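Local coordinates for protein PpBBE-like 1 D396N (Physcomitrella patens subsp. patens, PDB 6EO5) that oxidises cellobiose, as a bicovalently flavinylated FAD-dependent oxidase of the berberine bridge enzyme-like family, within the vanillyl-alcohol oxidase superfamily, at residues Q104-N108 with A128-G133; K112-A118 with T209-V215; T167-V173 with Y194-G199. Residues are numbered along the deposited sequence.

Contact 1. Residues Q104-N108 with A128-G133; sequences QFSYN and ALWNAG
Phe105 lays one face of its ring over the methyl group of Ala128, a CH-pi contact in which Ala128 CB stands 3.7 Å from the ring centroid and 14° off the ring normal. Strand 105-108 is extended; segment 128-133 is helical, with Ala132 N bonded to Ala128 O at 3.0 Å. Their axes pass 9.1 Å apart with an angle of 43° between directions (signed crossing -43°). Phe105 CA lies 7.9 Å from Ala128 CA, and Tyr107 CA 6.7 Å from Ala132 CA. Alternation along the strand sends Phe105 and Tyr107 toward the helix and Ser106 away from it; both aromatics are t at chi1. At the edge of the Phe105 ring, CE1 touches Leu129 CD2 at 3.7 Å and CE2 meets Ala132 CB at 4.0 Å, while CZ lies 3.5 Å from Ala128 O. Tyr107 packs one turn further along, CD2 3.9 Å from Ala132 CB and CE2 3.6 Å from Gly133 CA, so close that a CB on Gly133 would clash. Small residues thus leave room for two large rings on the helix surface, and Leu129 (m, t) reaches in from the side, also touching Ala114 and Val135. Apolar and near the protein surface, the contact is typical of alpha/beta packing, here a helix laid against an edge strand of the antiparallel sheet in the FAD-binding domain of VAO-type flavoproteins.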
ATOM      1  N   GLN A 104       3.862  19.786   1.499  1.00 67.98           N
ATOM      2  CA  GLN A 104       5.155  20.345   1.860  1.00 67.16           C
ATOM      3  C   GLN A 104       6.268  19.377   1.474  1.00 71.91           C
ATOM      4  O   GLN A 104       6.169  18.169   1.704  1.00 76.04           O
ATOM      5  CB  GLN A 104       5.207  20.690   3.358  1.00 67.44           C
ATOM      6  CG  GLN A 104       4.995  19.555   4.351  1.00 75.44           C
ATOM      7  CD  GLN A 104       3.531  19.397   4.800  1.00 79.16           C
ATOM      8  OE1 GLN A 104       2.592  19.523   3.999  1.00 74.93           O
ATOM      9  NE2 GLN A 104       3.339  19.116   6.086  1.00 87.37           N
ATOM     10  N   PHE A 105       7.314  19.909   0.836  1.00 67.60           N
ATOM     11  CA  PHE A 105       8.437  19.099   0.381  1.00 67.04           C
ATOM     12  C   PHE A 105       9.746  19.810   0.692  1.00 64.47           C
ATOM     13  O   PHE A 105       9.844  21.032   0.559  1.00 68.28           O
ATOM     14  CB  PHE A 105       8.341  18.803  -1.128  1.00 68.14           C
ATOM     15  CG  PHE A 105       9.459  17.940  -1.648  1.00 67.92           C
ATOM     16  CD1 PHE A 105       9.387  16.556  -1.556  1.00 67.88           C
ATOM     17  CD2 PHE A 105      10.584  18.509  -2.220  1.00 60.75           C
ATOM     18  CE1 PHE A 105      10.422  15.753  -2.028  1.00 66.57           C
ATOM     19  CE2 PHE A 105      11.622  17.714  -2.698  1.00 64.28           C
ATOM     20  CZ  PHE A 105      11.546  16.340  -2.599  1.00 68.40           C
ATOM     21  N   SER A 106      10.743  19.041   1.119  1.00 62.95           N
ATOM     22  CA  SER A 106      12.101  19.544   1.268  1.00 66.67           C
ATOM     23  C   SER A 106      13.044  18.351   1.377  1.00 68.51           C
ATOM     24  O   SER A 106      12.697  17.340   1.988  1.00 71.71           O
ATOM     25  CB  SER A 106      12.239  20.463   2.486  1.00 63.82           C
ATOM     26  OG  SER A 106      12.151  19.739   3.697  1.00 73.74           O
ATOM     27  N   TYR A 107      14.220  18.471   0.760  1.00 66.64           N
ATOM     28  CA  TYR A 107      15.227  17.416   0.715  1.00 65.71           C
ATOM     29  C   TYR A 107      16.477  17.906   1.433  1.00 68.37           C
ATOM     30  O   TYR A 107      16.930  19.029   1.197  1.00 70.79           O
ATOM     31  CB  TYR A 107      15.544  17.028  -0.742  1.00 61.65           C
ATOM     32  CG  TYR A 107      16.810  16.211  -0.944  1.00 67.30           C
ATOM     33  CD1 TYR A 107      17.075  15.090  -0.168  1.00 64.27           C
ATOM     34  CD2 TYR A 107      17.733  16.551  -1.937  1.00 69.05           C
ATOM     35  CE1 TYR A 107      18.234  14.344  -0.352  1.00 68.38           C
ATOM     36  CE2 TYR A 107      18.895  15.805  -2.132  1.00 62.77           C
ATOM     37  CZ  TYR A 107      19.137  14.706  -1.338  1.00 68.00           C
ATOM     38  OH  TYR A 107      20.282  13.962  -1.512  1.00 69.49           O
ATOM     39  N   ASN A 108      17.017  17.083   2.322  1.00 67.26           N
ATOM     40  CA  ASN A 108      18.250  17.395   3.040  1.00 65.12           C
ATOM     41  C   ASN A 108      19.335  16.456   2.518  1.00 70.56           C
ATOM     42  O   ASN A 108      19.403  15.289   2.918  1.00 74.75           O
ATOM     43  CB  ASN A 108      18.050  17.257   4.543  1.00 67.73           C
ATOM     44  CG  ASN A 108      19.272  17.674   5.337  1.00 70.38           C
ATOM     45  OD1 ASN A 108      20.411  17.498   4.900  1.00 68.53           O
ATOM     46  ND2 ASN A 108      19.041  18.227   6.519  1.00 73.81           N
ATOM     47  N   ALA A 128       9.504  14.795  -7.504  1.00 66.35           N
ATOM     48  CA  ALA A 128      10.132  15.765  -6.611  1.00 62.59           C
ATOM     49  C   ALA A 128      11.455  15.243  -6.068  1.00 65.68           C
ATOM     50  O   ALA A 128      12.444  15.984  -6.007  1.00 69.80           O
ATOM     51  CB  ALA A 128       9.187  16.121  -5.467  1.00 60.15           C
ATOM     52  N   LEU A 129      11.491  13.971  -5.661  1.00 67.30           N
ATOM     53  CA  LEU A 129      12.706  13.409  -5.074  1.00 68.36           C
ATOM     54  C   LEU A 129      13.795  13.190  -6.119  1.00 66.20           C
ATOM     55  O   LEU A 129      14.987  13.270  -5.802  1.00 65.01           O
ATOM     56  CB  LEU A 129      12.384  12.094  -4.357  1.00 64.28           C
ATOM     57  CG  LEU A 129      11.686  12.204  -2.996  1.00 63.02           C
ATOM     58  CD1 LEU A 129      11.171  10.838  -2.545  1.00 62.79           C
ATOM     59  CD2 LEU A 129      12.634  12.777  -1.958  1.00 62.59           C
ATOM     60  N   TRP A 130      13.407  12.900  -7.362  1.00 62.86           N
ATOM     61  CA  TRP A 130      14.387  12.733  -8.431  1.00 64.29           C
ATOM     62  C   TRP A 130      15.013  14.073  -8.809  1.00 67.20           C
ATOM     63  O   TRP A 130      16.245  14.215  -8.840  1.00 63.05           O
ATOM     64  CB  TRP A 130      13.709  12.084  -9.638  1.00 63.24           C
ATOM     65  CG  TRP A 130      14.589  11.918 -10.824  1.00 64.55           C
ATOM     66  CD1 TRP A 130      14.477  12.563 -12.015  1.00 59.09           C
ATOM     67  CD2 TRP A 130      15.710  11.031 -10.946  1.00 62.58           C
ATOM     68  NE1 TRP A 130      15.458  12.139 -12.873  1.00 59.66           N
ATOM     69  CE2 TRP A 130      16.232  11.201 -12.244  1.00 60.63           C
ATOM     70  CE3 TRP A 130      16.325  10.116 -10.084  1.00 62.58           C
ATOM     71  CZ2 TRP A 130      17.340  10.486 -12.710  1.00 60.51           C
ATOM     72  CZ3 TRP A 130      17.438   9.404 -10.547  1.00 65.92           C
ATOM     73  CH2 TRP A 130      17.933   9.600 -11.852  1.00 63.15           C
ATOM     74  N   ASN A 131      14.163  15.071  -9.083  1.00 65.40           N
ATOM     75  CA  ASN A 131      14.628  16.412  -9.411  1.00 57.78           C
ATOM     76  C   ASN A 131      15.471  17.008  -8.292  1.00 64.04           C
ATOM     77  O   ASN A 131      16.439  17.726  -8.555  1.00 74.27           O
ATOM     78  CB  ASN A 131      13.434  17.318  -9.704  1.00 56.73           C
ATOM     79  CG  ASN A 131      12.729  16.968 -11.012  1.00 59.95           C
ATOM     80  OD1 ASN A 131      13.283  16.295 -11.880  1.00 60.88           O
ATOM     81  ND2 ASN A 131      11.489  17.430 -11.154  1.00 61.48           N
ATOM     82  N   ALA A 132      15.121  16.739  -7.035  1.00 65.94           N
ATOM     83  CA  ALA A 132      15.815  17.410  -5.939  1.00 66.28           C
ATOM     84  C   ALA A 132      17.236  16.898  -5.772  1.00 64.72           C
ATOM     85  O   ALA A 132      18.137  17.683  -5.464  1.00 69.09           O
ATOM     86  CB  ALA A 132      15.043  17.250  -4.632  1.00 68.02           C
ATOM     87  N   GLY A 133      17.460  15.597  -5.968  1.00 60.87           N
ATOM     88  CA  GLY A 133      18.759  15.021  -5.667  1.00 62.03           C
ATOM     89  C   GLY A 133      19.021  13.625  -6.199  1.00 61.79           C
ATOM     90  O   GLY A 133      19.927  12.935  -5.714  1.00 60.91           O
TER

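Contact 2. Residues K112-A118 with T209-V215; sequences KTAVVGA and TQFTFRV
Strands 113-117 and 209-214 pair antiparallel, axes 4.5 Å apart at 155°. Ala114 and Phe213 form a hydrogen-bonded pair (Ala114 N to Phe213 O and Phe213 N to Ala114 O, both 2.9 Å), as do Val116 and Phe211 (Val116 N to Phe211 O 2.8 Å, Phe211 N to Val116 O 2.6 Å). Ala118 N donates to Thr209 O (3.1 Å) and Val215 N to Lys112 O (3.0 Å), which also accepts a weak bond from Arg214 NH1 (3.4 Å). Lys112 (phi/psi 60/45) and Thr113 both face Asn108, a G1 beta bulge. The sheet belongs to the VAO/PCMH-type FAD-binding domain; Ala118 touches the FAD. Thr113, Val115 and Gly117 form non-hydrogen-bonded pairs with Arg214, Thr212 and Gln210, their side chains sharing one face; Val115 and Gly117 bond Ser106 and Gln104 through their backbones. Gln210 OE1 accepts from Gln104 NE2, and Thr209 OG1 bonds Gln174 O. On the other face, beside Ala114, branched Val116 (t) puts CG2 3.7 Å from Phe213 CD2, and Phe211 and Phe213, both m, pack against helix 147-153.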
ATOM      1  N   LYS A 112      20.403  12.951   4.141  1.00 72.05           N
ATOM      2  CA  LYS A 112      19.739  11.895   3.375  1.00 70.36           C
ATOM      3  C   LYS A 112      18.313  11.678   3.883  1.00 70.06           C
ATOM      4  O   LYS A 112      17.864  10.550   4.101  1.00 69.59           O
ATOM      5  CB  LYS A 112      20.547  10.594   3.401  1.00 68.04           C
ATOM      6  CG  LYS A 112      21.742  10.584   2.479  1.00 71.70           C
ATOM      7  CD  LYS A 112      22.860   9.701   3.048  1.00 81.67           C
ATOM      8  CE  LYS A 112      24.172   9.829   2.243  1.00 84.18           C
ATOM      9  NZ  LYS A 112      24.700  11.242   2.148  1.00 84.97           N
ATOM     10  N   THR A 113      17.604  12.784   4.094  1.00 68.28           N
ATOM     11  CA  THR A 113      16.219  12.755   4.534  1.00 66.86           C
ATOM     12  C   THR A 113      15.401  13.717   3.682  1.00 69.09           C
ATOM     13  O   THR A 113      15.946  14.576   2.981  1.00 69.84           O
ATOM     14  CB  THR A 113      16.069  13.129   6.020  1.00 68.01           C
ATOM     15  OG1 THR A 113      16.210  14.550   6.183  1.00 68.00           O
ATOM     16  CG2 THR A 113      17.124  12.424   6.859  1.00 69.39           C
ATOM     17  N   ALA A 114      14.080  13.555   3.741  1.00 64.97           N
ATOM     18  CA  ALA A 114      13.167  14.464   3.067  1.00 62.49           C
ATOM     19  C   ALA A 114      11.924  14.618   3.927  1.00 65.87           C
ATOM     20  O   ALA A 114      11.572  13.716   4.693  1.00 67.38           O
ATOM     21  CB  ALA A 114      12.795  13.972   1.662  1.00 60.74           C
ATOM     22  N   VAL A 115      11.268  15.771   3.805  1.00 63.93           N
ATOM     23  CA  VAL A 115      10.008  16.041   4.489  1.00 63.72           C
ATOM     24  C   VAL A 115       8.901  15.980   3.451  1.00 65.47           C
ATOM     25  O   VAL A 115       8.973  16.662   2.422  1.00 66.45           O
ATOM     26  CB  VAL A 115      10.019  17.401   5.198  1.00 63.72           C
ATOM     27  CG1 VAL A 115       8.627  17.717   5.721  1.00 66.68           C
ATOM     28  CG2 VAL A 115      11.022  17.395   6.324  1.00 55.15           C
ATOM     29  N   VAL A 116       7.882  15.162   3.712  1.00 68.51           N
ATOM     30  CA  VAL A 116       6.781  14.945   2.778  1.00 66.08           C
ATOM     31  C   VAL A 116       5.470  15.176   3.515  1.00 64.74           C
ATOM     32  O   VAL A 116       5.263  14.631   4.603  1.00 67.48           O
ATOM     33  CB  VAL A 116       6.824  13.531   2.167  1.00 62.90           C
ATOM     34  CG1 VAL A 116       5.724  13.345   1.153  1.00 64.28           C
ATOM     35  CG2 VAL A 116       8.167  13.290   1.524  1.00 62.03           C
ATOM     36  N   GLY A 117       4.596  15.995   2.932  1.00 63.32           N
ATOM     37  CA  GLY A 117       3.281  16.203   3.507  1.00 67.26           C
ATOM     38  C   GLY A 117       2.323  15.069   3.186  1.00 66.58           C
ATOM     39  O   GLY A 117       2.421  14.422   2.148  1.00 69.57           O
ATOM     40  N   ALA A 118       1.359  14.845   4.084  1.00 65.51           N
ATOM     41  CA  ALA A 118       0.523  13.650   4.022  1.00 61.10           C
ATOM     42  C   ALA A 118      -0.427  13.639   2.828  1.00 64.59           C
ATOM     43  O   ALA A 118      -1.153  12.659   2.622  1.00 64.68           O
ATOM     44  CB  ALA A 118      -0.269  13.494   5.316  1.00 58.28           C
ATOM     45  N   THR A 209       0.010  14.629   9.591  1.00 65.32           N
ATOM     46  CA  THR A 209       0.087  15.794   8.717  1.00 68.39           C
ATOM     47  C   THR A 209       1.355  15.832   7.881  1.00 68.48           C
ATOM     48  O   THR A 209       1.325  16.359   6.764  1.00 65.71           O
ATOM     49  CB  THR A 209      -0.013  17.088   9.528  1.00 65.17           C
ATOM     50  OG1 THR A 209       0.964  17.064  10.577  1.00 67.21           O
ATOM     51  CG2 THR A 209      -1.410  17.235  10.117  1.00 66.07           C
ATOM     52  N   GLN A 210       2.465  15.283   8.376  1.00 67.86           N
ATOM     53  CA  GLN A 210       3.649  15.191   7.540  1.00 67.94           C
ATOM     54  C   GLN A 210       4.518  14.013   7.962  1.00 66.43           C
ATOM     55  O   GLN A 210       4.461  13.538   9.101  1.00 62.60           O
ATOM     56  CB  GLN A 210       4.458  16.491   7.558  1.00 68.13           C
ATOM     57  CG  GLN A 210       5.216  16.778   8.835  1.00 71.99           C
ATOM     58  CD  GLN A 210       6.259  17.861   8.626  1.00 74.63           C
ATOM     59  OE1 GLN A 210       6.092  18.742   7.775  1.00 72.15           O
ATOM     60  NE2 GLN A 210       7.352  17.790   9.383  1.00 75.62           N
ATOM     61  N   PHE A 211       5.319  13.548   7.006  1.00 61.65           N
ATOM     62  CA  PHE A 211       6.301  12.495   7.191  1.00 62.95           C
ATOM     63  C   PHE A 211       7.712  13.050   7.023  1.00 64.50           C
ATOM     64  O   PHE A 211       7.942  13.995   6.262  1.00 65.05           O
ATOM     65  CB  PHE A 211       6.117  11.379   6.162  1.00 62.41           C
ATOM     66  CG  PHE A 211       4.888  10.570   6.343  1.00 58.01           C
ATOM     67  CD1 PHE A 211       4.909   9.440   7.143  1.00 59.74           C
ATOM     68  CD2 PHE A 211       3.719  10.906   5.685  1.00 59.92           C
ATOM     69  CE1 PHE A 211       3.784   8.671   7.311  1.00 55.30           C
ATOM     70  CE2 PHE A 211       2.572  10.136   5.844  1.00 61.22           C
ATOM     71  CZ  PHE A 211       2.607   9.016   6.659  1.00 56.47           C
ATOM     72  N   THR A 212       8.667  12.427   7.706  1.00 62.66           N
ATOM     73  CA  THR A 212      10.082  12.605   7.405  1.00 67.31           C
ATOM     74  C   THR A 212      10.660  11.246   7.045  1.00 65.72           C
ATOM     75  O   THR A 212      10.662  10.334   7.880  1.00 65.59           O
ATOM     76  CB  THR A 212      10.854  13.210   8.578  1.00 66.04           C
ATOM     77  OG1 THR A 212      10.295  14.485   8.905  1.00 69.08           O
ATOM     78  CG2 THR A 212      12.299  13.401   8.188  1.00 59.21           C
ATOM     79  N   PHE A 213      11.162  11.126   5.811  1.00 65.48           N
ATOM     80  CA  PHE A 213      11.634   9.867   5.246  1.00 63.31           C
ATOM     81  C   PHE A 213      13.149   9.840   5.125  1.00 63.80           C
ATOM     82  O   PHE A 213      13.772  10.846   4.779  1.00 65.90           O
ATOM     83  CB  PHE A 213      11.034   9.618   3.861  1.00 56.42           C
ATOM     84  CG  PHE A 213       9.586   9.254   3.886  1.00 62.76           C
ATOM     85  CD1 PHE A 213       9.186   8.006   4.348  1.00 61.88           C
ATOM     86  CD2 PHE A 213       8.622  10.149   3.447  1.00 60.77           C
ATOM     87  CE1 PHE A 213       7.857   7.650   4.370  1.00 56.91           C
ATOM     88  CE2 PHE A 213       7.284   9.802   3.465  1.00 62.43           C
ATOM     89  CZ  PHE A 213       6.899   8.547   3.928  1.00 60.20           C
ATOM     90  N   ARG A 214      13.729   8.681   5.422  1.00 65.70           N
ATOM     91  CA  ARG A 214      15.062   8.351   4.934  1.00 63.17           C
ATOM     92  C   ARG A 214      14.981   8.136   3.427  1.00 64.58           C
ATOM     93  O   ARG A 214      14.075   7.448   2.945  1.00 63.75           O
ATOM     94  CB  ARG A 214      15.584   7.093   5.631  1.00 60.69           C
ATOM     95  CG  ARG A 214      16.894   6.571   5.088  1.00 68.47           C
ATOM     96  CD  ARG A 214      18.052   7.465   5.546  1.00 81.81           C
ATOM     97  NE  ARG A 214      18.188   7.458   7.007  1.00 90.04           N
ATOM     98  CZ  ARG A 214      18.638   8.483   7.727  1.00 83.50           C
ATOM     99  NH1 ARG A 214      18.980   9.615   7.119  1.00 81.02           N
ATOM    100  NH2 ARG A 214      18.731   8.384   9.051  1.00 75.65           N
ATOM    101  N   VAL A 215      15.891   8.755   2.674  1.00 64.36           N
ATOM    102  CA  VAL A 215      15.887   8.648   1.218  1.00 61.68           C
ATOM    103  C   VAL A 215      17.155   7.930   0.771  1.00 59.33           C
ATOM    104  O   VAL A 215      18.100   7.757   1.540  1.00 59.09           O
ATOM    105  CB  VAL A 215      15.732  10.013   0.522  1.00 63.16           C
ATOM    106  CG1 VAL A 215      14.406  10.659   0.925  1.00 59.41           C
ATOM    107  CG2 VAL A 215      16.916  10.930   0.824  1.00 62.33           C
TER

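Contact 3. Residues T167-V173 with Y194-G199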
ATOM      1  N   THR A 167       7.360   2.057   5.122  1.00 56.86           N
ATOM      2  CA  THR A 167       7.194   2.215   6.561  1.00 59.07           C
ATOM      3  C   THR A 167       8.534   2.090   7.276  1.00 57.34           C
ATOM      4  O   THR A 167       8.771   2.781   8.269  1.00 61.23           O
ATOM      5  CB  THR A 167       6.144   1.206   7.089  1.00 59.69           C
ATOM      6  OG1 THR A 167       5.397   1.792   8.164  1.00 52.64           O
ATOM      7  CG2 THR A 167       6.769  -0.113   7.567  1.00 53.61           C
ATOM      8  N   ASP A 168       9.448   1.278   6.745  1.00 56.90           N
ATOM      9  CA  ASP A 168      10.773   1.132   7.331  1.00 53.61           C
ATOM     10  C   ASP A 168      11.611   2.397   7.222  1.00 59.29           C
ATOM     11  O   ASP A 168      12.677   2.475   7.850  1.00 60.94           O
ATOM     12  CB  ASP A 168      11.528  -0.010   6.645  1.00 59.44           C
ATOM     13  CG  ASP A 168      11.049  -1.384   7.072  1.00 59.15           C
ATOM     14  OD1 ASP A 168      10.657  -1.536   8.248  1.00 62.04           O
ATOM     15  OD2 ASP A 168      11.092  -2.312   6.227  1.00 57.18           O
ATOM     16  N   ASN A 169      11.190   3.366   6.411  1.00 57.47           N
ATOM     17  CA  ASN A 169      11.961   4.575   6.172  1.00 58.80           C
ATOM     18  C   ASN A 169      11.297   5.805   6.772  1.00 62.07           C
ATOM     19  O   ASN A 169      11.774   6.927   6.561  1.00 60.74           O
ATOM     20  CB  ASN A 169      12.189   4.767   4.672  1.00 57.47           C
ATOM     21  CG  ASN A 169      13.202   3.796   4.114  1.00 58.34           C
ATOM     22  OD1 ASN A 169      14.399   4.027   4.216  1.00 61.72           O
ATOM     23  ND2 ASN A 169      12.727   2.697   3.526  1.00 58.08           N
ATOM     24  N   ILE A 170      10.187   5.620   7.482  1.00 60.89           N
ATOM     25  CA  ILE A 170       9.629   6.688   8.295  1.00 58.78           C
ATOM     26  C   ILE A 170      10.592   6.949   9.447  1.00 62.36           C
ATOM     27  O   ILE A 170      10.821   6.080  10.296  1.00 60.01           O
ATOM     28  CB  ILE A 170       8.228   6.320   8.802  1.00 57.99           C
ATOM     29  CG1 ILE A 170       7.245   6.172   7.634  1.00 58.42           C
ATOM     30  CG2 ILE A 170       7.752   7.343   9.820  1.00 54.85           C
ATOM     31  CD1 ILE A 170       5.843   5.694   8.043  1.00 54.55           C
ATOM     32  N   LEU A 171      11.190   8.139   9.458  1.00 63.39           N
ATOM     33  CA  LEU A 171      12.052   8.557  10.553  1.00 59.72           C
ATOM     34  C   LEU A 171      11.286   9.324  11.618  1.00 64.62           C
ATOM     35  O   LEU A 171      11.728   9.363  12.778  1.00 64.94           O
ATOM     36  CB  LEU A 171      13.200   9.427  10.024  1.00 65.28           C
ATOM     37  CG  LEU A 171      14.390   8.784   9.315  1.00 64.52           C
ATOM     38  CD1 LEU A 171      15.165   9.839   8.585  1.00 68.03           C
ATOM     39  CD2 LEU A 171      15.293   8.099  10.321  1.00 64.56           C
ATOM     40  N   GLU A 172      10.142   9.903  11.250  1.00 58.99           N
ATOM     41  CA  GLU A 172       9.350  10.735  12.137  1.00 60.49           C
ATOM     42  C   GLU A 172       8.040  11.091  11.447  1.00 63.84           C
ATOM     43  O   GLU A 172       8.000  11.257  10.226  1.00 67.05           O
ATOM     44  CB  GLU A 172      10.116  12.007  12.512  1.00 62.53           C
ATOM     45  CG  GLU A 172       9.396  12.910  13.488  1.00 68.44           C
ATOM     46  CD  GLU A 172       9.996  14.303  13.562  1.00 74.30           C
ATOM     47  OE1 GLU A 172      11.029  14.471  14.250  1.00 71.05           O
ATOM     48  OE2 GLU A 172       9.431  15.230  12.924  1.00 76.18           O
ATOM     49  N   VAL A 173       6.969  11.200  12.238  1.00 60.83           N
ATOM     50  CA  VAL A 173       5.700  11.752  11.777  1.00 63.37           C
ATOM     51  C   VAL A 173       5.277  12.866  12.720  1.00 66.71           C
ATOM     52  O   VAL A 173       5.719  12.948  13.869  1.00 70.00           O
ATOM     53  CB  VAL A 173       4.556  10.707  11.699  1.00 62.71           C
ATOM     54  CG1 VAL A 173       4.801   9.708  10.595  1.00 62.73           C
ATOM     55  CG2 VAL A 173       4.378  10.012  13.035  1.00 58.91           C
ATOM     56  N   TYR A 194       5.321   6.020  17.744  1.00 63.92           N
ATOM     57  CA  TYR A 194       6.195   5.807  16.599  1.00 63.94           C
ATOM     58  C   TYR A 194       6.186   4.341  16.177  1.00 61.18           C
ATOM     59  O   TYR A 194       6.184   4.033  14.983  1.00 59.57           O
ATOM     60  CB  TYR A 194       7.610   6.296  16.933  1.00 61.40           C
ATOM     61  CG  TYR A 194       8.623   6.185  15.810  1.00 59.40           C
ATOM     62  CD1 TYR A 194       8.420   6.819  14.584  1.00 61.05           C
ATOM     63  CD2 TYR A 194       9.801   5.462  15.989  1.00 62.29           C
ATOM     64  CE1 TYR A 194       9.366   6.722  13.560  1.00 58.81           C
ATOM     65  CE2 TYR A 194      10.750   5.362  14.979  1.00 59.53           C
ATOM     66  CZ  TYR A 194      10.524   5.986  13.772  1.00 59.77           C
ATOM     67  OH  TYR A 194      11.471   5.861  12.785  1.00 61.96           O
ATOM     68  N   PHE A 195       6.168   3.427  17.144  1.00 61.41           N
ATOM     69  CA  PHE A 195       6.000   2.005  16.838  1.00 63.37           C
ATOM     70  C   PHE A 195       4.681   1.742  16.112  1.00 62.36           C
ATOM     71  O   PHE A 195       4.642   1.028  15.099  1.00 60.43           O
ATOM     72  CB  PHE A 195       6.080   1.209  18.138  1.00 58.95           C
ATOM     73  CG  PHE A 195       5.789  -0.243  17.996  1.00 57.80           C
ATOM     74  CD1 PHE A 195       4.478  -0.710  18.023  1.00 59.20           C
ATOM     75  CD2 PHE A 195       6.820  -1.156  17.910  1.00 60.19           C
ATOM     76  CE1 PHE A 195       4.198  -2.054  17.920  1.00 55.41           C
ATOM     77  CE2 PHE A 195       6.549  -2.514  17.806  1.00 60.85           C
ATOM     78  CZ  PHE A 195       5.235  -2.960  17.809  1.00 59.09           C
ATOM     79  N   ALA A 196       3.588   2.321  16.611  1.00 57.15           N
ATOM     80  CA  ALA A 196       2.270   2.009  16.068  1.00 59.22           C
ATOM     81  C   ALA A 196       2.121   2.462  14.618  1.00 62.87           C
ATOM     82  O   ALA A 196       1.500   1.756  13.809  1.00 64.23           O
ATOM     83  CB  ALA A 196       1.181   2.641  16.936  1.00 56.46           C
ATOM     84  N   ILE A 197       2.649   3.642  14.267  1.00 59.67           N
ATOM     85  CA  ILE A 197       2.336   4.206  12.954  1.00 57.86           C
ATOM     86  C   ILE A 197       3.137   3.526  11.846  1.00 58.06           C
ATOM     87  O   ILE A 197       2.771   3.640  10.670  1.00 57.67           O
ATOM     88  CB  ILE A 197       2.538   5.738  12.917  1.00 63.50           C
ATOM     89  CG1 ILE A 197       4.007   6.119  13.105  1.00 63.42           C
ATOM     90  CG2 ILE A 197       1.674   6.452  13.951  1.00 56.97           C
ATOM     91  CD1 ILE A 197       4.776   6.285  11.787  1.00 61.01           C
ATOM     92  N   ARG A 198       4.216   2.817  12.189  1.00 53.78           N
ATOM     93  CA  ARG A 198       4.989   2.033  11.226  1.00 55.85           C
ATOM     94  C   ARG A 198       4.343   0.658  11.018  1.00 59.91           C
ATOM     95  O   ARG A 198       4.876  -0.387  11.399  1.00 58.73           O
ATOM     96  CB  ARG A 198       6.430   1.898  11.701  1.00 57.81           C
ATOM     97  CG  ARG A 198       7.273   3.136  11.476  1.00 59.51           C
ATOM     98  CD  ARG A 198       8.043   3.554  12.725  1.00 60.96           C
ATOM     99  NE  ARG A 198       9.366   2.943  12.856  1.00 60.94           N
ATOM    100  CZ  ARG A 198       9.821   2.374  13.971  1.00 59.80           C
ATOM    101  NH1 ARG A 198       9.068   2.339  15.061  1.00 58.65           N
ATOM    102  NH2 ARG A 198      11.039   1.856  14.002  1.00 60.73           N
ATOM    103  N   GLY A 199       3.171   0.669  10.380  1.00 55.23           N
ATOM    104  CA  GLY A 199       2.455  -0.568  10.139  1.00 58.91           C
ATOM    105  C   GLY A 199       0.980  -0.566  10.519  1.00 63.83           C
ATOM    106  O   GLY A 199       0.181  -1.299   9.924  1.00 56.23           O
TER
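Strand 170-173 crosses helix 194-199 at 115° between their directions, with 9.4 Å between axes. The helix covers one face of the antiparallel sheet in the FAD-binding domain, a buried helix-on-sheet (alpha/beta) packing with the flavin nearby: the side chain of Ile197 is about 8 Å from the FAD. The strand is not regular, since Leu171 and Glu172 both face Thr212 in a classic beta bulge. At Arg198 the chain makes an inverse gamma turn, and Gly199 adopts a positive phi of 131° at which a CB would be jammed against the preceding carbonyl.

Ile170 and Val173 point toward the helix, where their branched chains close on Ile197: Ile170 CG2 is 3.7 Å and Val173 CG1 3.6 Å from Ile197 CD1. Phe211 of the neighbouring strand 207-217 flanks the cluster, touching Ile170 and Val173. Thr167 sits against Arg198, OG1 3.1 Å from Arg198 CA, though this hydroxyl is hydrogen-bonded to Ala151 O. Arg198 CG lies 4.3 Å from Ile170 CB, and Arg198 NH1 makes a weak bond to Tyr194 O (3.3 Å). The CA-to-CB bond of Tyr194 points sideways to the strand, but its t rotamer brings the ring to it, CE1 4.1 Å from Ile170 CG2. A tyrosine suits its place because its ring reaches past the aliphatic cluster and brings a hydroxyl to a strand carbonyl: Tyr194 OH donates to Ile170 O at 2.6 Å.

Overall arrangement
From the N terminus, strands 105-108 and 113-117 follow one another, then helix 122-133 returns over the first, closing contact 1 across a 19-residue loop. Strand 113-117 lies within that loop, and its partner 207-217 comes long after it, so contacts 1 and 2 cross along the chain. Contact 2 spans 90 intervening residues, and these include the whole of contact 3, where helix 191-200 folds back on strand 170-176 after a loop of 20 residues. In space they follow one another across a single sheet: contacts 1 and 2 share the pairing of 105-108 with 113-117, and contacts 2 and 3 that of 207-217 with 170-176. Contacts 1 and 3 do not touch, their centres about 20 Å apart.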